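Local structure of dihydrodipicolinate synthase (Aquifex aeolicus, 2EHH) at residues V140-S143 against V144-F148. The protein probably catalyses the condensation of pyruvate with L-aspartate semialdehyde to 4-hydroxy-tetrahydrodipicolinate, a step of lysine biosynthesis through diaminopimelate. Numbering follows the deposited sequence.
Sequences VEIS and VDTMF
Ser143 OG accepts the backbone N-H of Thr146 at 3.0 Å, with an N-H...O angle of 162°, and Thr146 OG1 also lies 3.0 Å from Ser143 OG. The hydroxyl is brought over the first helical turn because chi1 of 76° sets OG between the backbone N and the carbonyl carbon. One residue further on, Met147 N donates to Ser143 O at 3.0 Å in a nearly straight bond. The OG bond marks Ser143 as the N-cap of helix 144-153, and the backbone bond opens its i to i+4 pattern; this helix, on the outside of the (beta/alpha)8 barrel, precedes strand 157-162, which carries Lys161, the residue that probably forms the Schiff base with the substrate. Gln111 OE1 bonds both Thr146 OG1 and Ser143 N, tying the cap to helix 111-124. On the apolar side, Ile142 CG1 crosses Thr146 at a slant and meets CG2 of that residue at 3.7 Å. Its other branch, CG2, is 4.0 Å from Met147 CG, the two side chains crossing at about a right angle. An alanine in place of Ile142 would lose both branches and is likely to leave Thr146 CG2 and Met147 CG without this apolar neighbour. Asp145 OD1 forms a salt bridge with Arg176 NH2 of helix 167-177.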
# COMPACT_ATOMS: atom_id res chain seq x y z
N VAL A 140 -9.91 -5.08 -6.22
CA VAL A 140 -9.35 -5.82 -7.35
C VAL A 140 -9.33 -4.86 -8.53
O VAL A 140 -10.07 -3.88 -8.54
CB VAL A 140 -10.20 -7.07 -7.73
CG1 VAL A 140 -11.45 -6.65 -8.50
CG2 VAL A 140 -9.35 -8.03 -8.56
N GLU A 141 -8.48 -5.11 -9.52
CA GLU A 141 -8.42 -4.23 -10.68
C GLU A 141 -8.40 -5.01 -11.99
O GLU A 141 -7.72 -6.04 -12.10
CB GLU A 141 -7.19 -3.32 -10.61
CG GLU A 141 -6.94 -2.50 -11.88
CD GLU A 141 -5.99 -1.33 -11.65
OE1 GLU A 141 -6.47 -0.17 -11.61
OE2 GLU A 141 -4.78 -1.57 -11.49
N ILE A 142 -9.16 -4.54 -12.96
CA ILE A 142 -9.20 -5.19 -14.26
C ILE A 142 -7.97 -4.66 -15.02
O ILE A 142 -7.81 -3.45 -15.19
CB ILE A 142 -10.51 -4.86 -15.00
CG1 ILE A 142 -10.59 -5.66 -16.31
CG2 ILE A 142 -10.62 -3.36 -15.24
CD1 ILE A 142 -11.97 -5.63 -16.96
N SER A 143 -7.10 -5.57 -15.44
CA SER A 143 -5.88 -5.18 -16.15
C SER A 143 -6.18 -4.60 -17.52
O SER A 143 -7.24 -4.83 -18.10
CB SER A 143 -4.95 -6.38 -16.32
OG SER A 143 -5.44 -7.22 -17.35
N VAL A 144 -5.23 -3.84 -18.05
CA VAL A 144 -5.42 -3.26 -19.37
C VAL A 144 -5.45 -4.40 -20.39
O VAL A 144 -6.16 -4.33 -21.39
CB VAL A 144 -4.29 -2.25 -19.70
CG1 VAL A 144 -4.50 -1.66 -21.09
CG2 VAL A 144 -4.30 -1.12 -18.65
N ASP A 145 -4.68 -5.45 -20.14
CA ASP A 145 -4.67 -6.61 -21.03
C ASP A 145 -6.10 -7.14 -21.16
O ASP A 145 -6.59 -7.39 -22.25
CB ASP A 145 -3.79 -7.74 -20.48
CG ASP A 145 -2.31 -7.54 -20.77
OD1 ASP A 145 -1.97 -6.63 -21.54
OD2 ASP A 145 -1.49 -8.32 -20.23
N THR A 146 -6.77 -7.30 -20.02
CA THR A 146 -8.14 -7.81 -20.01
C THR A 146 -9.08 -6.84 -20.71
O THR A 146 -9.92 -7.25 -21.51
CB THR A 146 -8.63 -8.06 -18.57
OG1 THR A 146 -7.80 -9.04 -17.95
CG2 THR A 146 -10.08 -8.55 -18.56
N MET A 147 -8.94 -5.54 -20.42
CA MET A 147 -9.78 -4.53 -21.06
C MET A 147 -9.59 -4.57 -22.57
O MET A 147 -10.54 -4.47 -23.33
CB MET A 147 -9.42 -3.14 -20.54
CG MET A 147 -9.75 -2.92 -19.07
SD MET A 147 -9.19 -1.31 -18.48
CE MET A 147 -10.37 -0.24 -19.28
N PHE A 148 -8.34 -4.71 -22.99
CA PHE A 148 -8.01 -4.76 -24.41
C PHE A 148 -8.72 -5.94 -25.08
O PHE A 148 -9.33 -5.80 -26.14
CB PHE A 148 -6.50 -4.91 -24.58
CG PHE A 148 -6.06 -5.06 -26.00
CD1 PHE A 148 -6.10 -3.98 -26.88
CD2 PHE A 148 -5.61 -6.29 -26.47
CE1 PHE A 148 -5.70 -4.12 -28.20
CE2 PHE A 148 -5.20 -6.44 -27.80
CZ PHE A 148 -5.25 -5.35 -28.66